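Local coordinates for lipoprotein (Clostridioides difficile, PDB 7RAG), which binds the cell-wall amidase CwlD as the GerS lipoprotein and allosterically activates it during spore formation, at residues A[47-59]-A[64-76]. Numbering follows the deposited sequence.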
loop_
_atom_site.group_PDB
_atom_site.type_symbol
_atom_site.label_atom_id
_atom_site.label_comp_id
_atom_site.label_asym_id
_atom_site.label_seq_id
_atom_site.Cartn_x
_atom_site.Cartn_y
_atom_site.Cartn_z
ATOM N N THR A 47 -16.259 -8.394 2.588
ATOM C CA THR A 47 -16.661 -7.140 1.981
ATOM C C THR A 47 -15.976 -6.968 0.634
ATOM O O THR A 47 -14.775 -7.214 0.490
ATOM C CB THR A 47 -16.344 -5.988 2.913
ATOM O OG1 THR A 47 -17.151 -6.125 4.085
ATOM C CG2 THR A 47 -16.663 -4.663 2.258
ATOM N N TYR A 48 -16.749 -6.555 -0.357
ATOM C CA TYR A 48 -16.238 -6.248 -1.680
ATOM C C TYR A 48 -16.679 -4.847 -2.072
ATOM O O TYR A 48 -17.869 -4.526 -1.991
ATOM C CB TYR A 48 -16.750 -7.260 -2.692
ATOM C CG TYR A 48 -16.556 -6.894 -4.143
ATOM C CD1 TYR A 48 -15.322 -7.055 -4.755
ATOM C CD2 TYR A 48 -17.618 -6.445 -4.921
ATOM C CE1 TYR A 48 -15.137 -6.773 -6.091
ATOM C CE2 TYR A 48 -17.440 -6.150 -6.276
ATOM C CZ TYR A 48 -16.190 -6.319 -6.853
ATOM O OH TYR A 48 -15.973 -6.037 -8.182
ATOM N N LYS A 49 -15.724 -4.013 -2.476
ATOM C CA LYS A 49 -16.022 -2.776 -3.185
ATOM C C LYS A 49 -15.175 -2.723 -4.451
ATOM O O LYS A 49 -13.997 -3.080 -4.434
ATOM C CB LYS A 49 -15.785 -1.524 -2.305
ATOM C CG LYS A 49 -14.438 -1.437 -1.605
ATOM N N LYS A 50 -15.795 -2.338 -5.561
ATOM C CA LYS A 50 -15.057 -2.031 -6.780
ATOM C C LYS A 50 -14.535 -0.604 -6.657
ATOM O O LYS A 50 -15.296 0.303 -6.323
ATOM C CB LYS A 50 -15.960 -2.188 -8.005
ATOM C CG LYS A 50 -15.276 -2.798 -9.208
ATOM C CD LYS A 50 -16.166 -2.790 -10.441
ATOM C CE LYS A 50 -17.199 -3.890 -10.373
ATOM N NZ LYS A 50 -18.346 -3.636 -11.297
ATOM N N THR A 51 -13.233 -0.407 -6.842
ATOM C CA THR A 51 -12.613 0.872 -6.515
ATOM C C THR A 51 -11.842 1.410 -7.712
ATOM O O THR A 51 -11.435 0.655 -8.603
ATOM C CB THR A 51 -11.664 0.779 -5.298
ATOM O OG1 THR A 51 -10.432 0.169 -5.687
ATOM C CG2 THR A 51 -12.280 -0.047 -4.190
ATOM N N ASP A 52 -11.663 2.728 -7.726
ATOM C CA ASP A 52 -10.953 3.402 -8.803
ATOM C C ASP A 52 -9.448 3.375 -8.565
ATOM O O ASP A 52 -8.980 3.470 -7.430
ATOM C CB ASP A 52 -11.433 4.845 -8.933
ATOM C CG ASP A 52 -12.897 4.936 -9.299
ATOM O OD1 ASP A 52 -13.441 6.052 -9.259
ATOM O OD2 ASP A 52 -13.516 3.898 -9.616
ATOM N N ASN A 53 -8.689 3.208 -9.638
ATOM C CA ASN A 53 -7.235 3.301 -9.581
ATOM C C ASN A 53 -6.769 4.199 -10.717
ATOM O O ASN A 53 -7.015 3.900 -11.891
ATOM C CB ASN A 53 -6.572 1.921 -9.662
ATOM C CG ASN A 53 -5.049 2.001 -9.790
ATOM O OD1 ASN A 53 -4.511 2.236 -10.877
ATOM N ND2 ASN A 53 -4.353 1.792 -8.686
ATOM N N TYR A 54 -6.108 5.294 -10.359
ATOM C CA TYR A 54 -5.587 6.269 -11.304
ATOM C C TYR A 54 -4.063 6.271 -11.230
ATOM O O TYR A 54 -3.491 6.222 -10.142
ATOM C CB TYR A 54 -6.121 7.654 -10.991
ATOM C CG TYR A 54 -7.565 7.904 -11.361
ATOM C CD1 TYR A 54 -7.917 8.220 -12.665
ATOM C CD2 TYR A 54 -8.574 7.872 -10.404
ATOM C CE1 TYR A 54 -9.233 8.484 -13.010
ATOM C CE2 TYR A 54 -9.895 8.123 -10.745
ATOM C CZ TYR A 54 -10.218 8.437 -12.049
ATOM O OH TYR A 54 -11.520 8.697 -12.415
ATOM N N LYS A 55 -3.396 6.282 -12.377
ATOM C CA LYS A 55 -1.957 6.497 -12.414
ATOM C C LYS A 55 -1.661 7.655 -13.354
ATOM O O LYS A 55 -2.146 7.665 -14.487
ATOM C CB LYS A 55 -1.222 5.244 -12.860
ATOM C CG LYS A 55 0.277 5.378 -12.888
ATOM C CD LYS A 55 0.923 4.014 -12.756
ATOM C CE LYS A 55 2.378 4.037 -13.211
ATOM N NZ LYS A 55 3.275 3.482 -12.148
ATOM N N LEU A 56 -0.917 8.649 -12.869
ATOM C CA LEU A 56 -0.412 9.739 -13.696
ATOM C C LEU A 56 1.101 9.611 -13.740
ATOM O O LEU A 56 1.756 9.694 -12.694
ATOM C CB LEU A 56 -0.794 11.117 -13.152
ATOM C CG LEU A 56 -2.058 11.287 -12.314
ATOM C CD1 LEU A 56 -2.292 12.776 -12.086
ATOM C CD2 LEU A 56 -3.279 10.653 -12.983
ATOM N N GLU A 57 1.657 9.408 -14.928
ATOM C CA GLU A 57 3.099 9.349 -15.073
ATOM C C GLU A 57 3.579 10.441 -16.024
ATOM O O GLU A 57 3.017 10.627 -17.110
ATOM C CB GLU A 57 3.547 7.968 -15.558
ATOM C CG GLU A 57 4.999 7.960 -16.022
ATOM C CD GLU A 57 5.313 6.763 -16.855
ATOM O OE1 GLU A 57 4.554 5.774 -16.725
ATOM O OE2 GLU A 57 6.286 6.822 -17.653
ATOM N N VAL A 58 4.620 11.147 -15.623
ATOM C CA VAL A 58 5.127 12.259 -16.408
ATOM C C VAL A 58 6.134 11.748 -17.425
ATOM O O VAL A 58 7.034 10.968 -17.090
ATOM C CB VAL A 58 5.764 13.325 -15.513
ATOM C CG1 VAL A 58 5.971 14.559 -16.336
ATOM C CG2 VAL A 58 4.884 13.614 -14.323
ATOM N N ILE A 59 5.993 12.203 -18.670
ATOM C CA ILE A 59 6.906 11.824 -19.733
ATOM C C ILE A 59 7.687 13.014 -20.276
ATOM O O ILE A 59 8.886 12.891 -20.535
ATOM C CB ILE A 59 6.178 11.082 -20.876
ATOM C CG1 ILE A 59 5.036 11.896 -21.452
ATOM C CG2 ILE A 59 5.655 9.730 -20.407
ATOM C CD1 ILE A 59 4.425 11.241 -22.677
ATOM N N LEU A 64 11.255 15.301 -15.225
ATOM C CA LEU A 64 10.179 14.580 -14.560
ATOM C C LEU A 64 9.908 13.207 -15.152
ATOM O O LEU A 64 9.157 12.436 -14.548
ATOM C CB LEU A 64 8.894 15.399 -14.610
ATOM C CG LEU A 64 8.966 16.770 -13.952
ATOM C CD1 LEU A 64 7.623 17.457 -14.067
ATOM C CD2 LEU A 64 9.404 16.692 -12.520
ATOM N N LYS A 65 10.507 12.891 -16.298
ATOM C CA LYS A 65 10.180 11.679 -17.034
ATOM C C LYS A 65 10.266 10.465 -16.125
ATOM O O LYS A 65 11.246 10.290 -15.400
ATOM C CB LYS A 65 11.137 11.524 -18.215
ATOM C CG LYS A 65 10.910 10.298 -19.080
ATOM C CD LYS A 65 12.088 10.080 -20.045
ATOM C CE LYS A 65 11.810 8.957 -21.021
ATOM N NZ LYS A 65 13.020 8.516 -21.808
ATOM N N GLY A 66 9.215 9.650 -16.133
ATOM C CA GLY A 66 9.178 8.460 -15.321
ATOM C C GLY A 66 8.728 8.665 -13.890
ATOM O O GLY A 66 8.519 7.674 -13.186
ATOM N N LYS A 67 8.604 9.907 -13.419
ATOM C CA LYS A 67 8.001 10.144 -12.112
ATOM C C LYS A 67 6.498 9.941 -12.207
ATOM O O LYS A 67 5.890 10.170 -13.255
ATOM C CB LYS A 67 8.326 11.546 -11.607
ATOM C CG LYS A 67 9.804 11.729 -11.364
ATOM C CD LYS A 67 10.164 13.159 -11.184
ATOM C CE LYS A 67 11.438 13.306 -10.397
ATOM N NZ LYS A 67 12.577 12.774 -11.137
ATOM N N SER A 68 5.900 9.455 -11.122
ATOM C CA SER A 68 4.487 9.110 -11.201
ATOM C C SER A 68 3.801 9.320 -9.859
ATOM O O SER A 68 4.437 9.382 -8.802
ATOM C CB SER A 68 4.283 7.664 -11.694
ATOM O OG SER A 68 4.858 6.700 -10.816
ATOM N N ILE A 69 2.483 9.459 -9.935
ATOM C CA ILE A 69 1.608 9.482 -8.776
ATOM C C ILE A 69 0.478 8.502 -9.035
ATOM O O ILE A 69 -0.163 8.551 -10.090
ATOM C CB ILE A 69 1.046 10.886 -8.509
ATOM C CG1 ILE A 69 2.163 11.828 -8.081
ATOM C CG2 ILE A 69 -0.013 10.817 -7.446
ATOM C CD1 ILE A 69 1.752 13.298 -8.052
ATOM N N GLU A 70 0.227 7.628 -8.078
ATOM C CA GLU A 70 -0.775 6.582 -8.187
ATOM C C GLU A 70 -1.795 6.742 -7.064
ATOM O O GLU A 70 -1.415 6.836 -5.896
ATOM C CB GLU A 70 -0.081 5.234 -8.122
ATOM C CG GLU A 70 -0.841 4.103 -8.718
ATOM C CD GLU A 70 0.012 2.843 -8.786
ATOM O OE1 GLU A 70 1.204 2.954 -9.191
ATOM O OE2 GLU A 70 -0.504 1.757 -8.415
ATOM N N TYR A 71 -3.078 6.811 -7.423
ATOM C CA TYR A 71 -4.187 6.923 -6.481
ATOM C C TYR A 71 -4.931 5.592 -6.447
ATOM O O TYR A 71 -5.519 5.188 -7.460
ATOM C CB TYR A 71 -5.147 8.036 -6.895
ATOM C CG TYR A 71 -4.546 9.428 -6.960
ATOM C CD1 TYR A 71 -4.632 10.296 -5.870
ATOM C CD2 TYR A 71 -3.901 9.884 -8.113
ATOM C CE1 TYR A 71 -4.092 11.571 -5.928
ATOM C CE2 TYR A 71 -3.370 11.152 -8.176
ATOM C CZ TYR A 71 -3.467 11.988 -7.084
ATOM O OH TYR A 71 -2.930 13.242 -7.143
ATOM N N GLN A 72 -4.932 4.924 -5.287
ATOM C CA GLN A 72 -5.480 3.574 -5.185
ATOM C C GLN A 72 -6.737 3.517 -4.326
ATOM O O GLN A 72 -7.785 3.030 -4.756
ATOM C CB GLN A 72 -4.429 2.614 -4.604
ATOM C CG GLN A 72 -3.052 2.724 -5.221
ATOM C CD GLN A 72 -2.577 1.400 -5.800
ATOM O OE1 GLN A 72 -3.321 0.418 -5.816
ATOM N NE2 GLN A 72 -1.333 1.368 -6.282
ATOM N N GLY A 73 -6.628 3.947 -3.090
ATOM C CA GLY A 73 -7.718 3.891 -2.153
ATOM C C GLY A 73 -7.560 5.056 -1.215
ATOM O O GLY A 73 -7.513 6.217 -1.625
ATOM N N ASP A 74 -7.490 4.732 0.067
ATOM C CA ASP A 74 -6.989 5.655 1.071
ATOM C C ASP A 74 -5.504 5.982 0.863
ATOM O O ASP A 74 -4.923 6.728 1.659
ATOM C CB ASP A 74 -7.217 5.058 2.465
ATOM N N LYS A 75 -4.873 5.451 -0.195
ATOM C CA LYS A 75 -3.430 5.570 -0.382
ATOM C C LYS A 75 -3.061 6.344 -1.648
ATOM O O LYS A 75 -3.803 6.368 -2.640
ATOM C CB LYS A 75 -2.757 4.195 -0.429
ATOM N N ILE A 76 -1.890 6.979 -1.593
ATOM C CA ILE A 76 -1.273 7.643 -2.733
ATOM C C ILE A 76 0.194 7.234 -2.774
ATOM O O ILE A 76 0.876 7.276 -1.747
ATOM C CB ILE A 76 -1.413 9.175 -2.640
ATOM C CG1 ILE A 76 -2.855 9.591 -2.919
ATOM C CG2 ILE A 76 -0.425 9.876 -3.570
ATOM C CD1 ILE A 76 -3.127 11.021 -2.601
#
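The ring of Tyr71 takes its contacts at the rim: Leu56 CG comes up near the ring plane, 4.3 Å from Tyr71 CE2, while the carbonyl oxygen of Tyr54 lies near that plane at the edge. Tyr54 itself meets its cross-strand neighbour through CB and turns its own ring away, edge-to-face with Phe100 and against Tyr48 of the second subunit, another copy of this protein. The side chains of Asn53 and Gln72 lie side by side, pointing the same way, with their amide planes nearly perpendicular (84°), though the Gln72 amide is doubtfully placed. Next along, the anti CG of Lys55 (chi1 -178°) sends the chain out across Glu70, and a bend at its last torsion brings NZ into a long salt bridge with Glu70 OE1, 3.6 Å; Lys79 makes a second, weak ion pair with the same oxygen.

From Tyr54 to Glu57 hydrogen-bonded and non-hydrogen-bonded pairs alternate. Tyr54 with Tyr71 and Leu56 with Ile69 are hydrogen-bonded, the straightest bond running from Leu56 N to Ile69 O (2.9 Å, 175° at the hydrogen); Lys55 with Glu70 and Glu57 with Ser68 are not. Toward the connection, Val58 N donates to Lys67 O and Val58 O accepts from Gly66 N, a 2.7 Å bond that ties the type II turn of Leu64 to Lys67 onto the strand. Val58 CG1 packs against Leu64 CB at 3.5 Å.

Strand 40-58 also pairs with a strand of the second subunit, carrying the sheet across the interface. Leu64, Lys67 and Ile69 pack on Ser58, Trp199 and Ser59 of the amidase chain, so the turn end contributes to the complex. The whole is an antiparallel beta hairpin within a five-stranded meander, consistent with the LolA-family assignment.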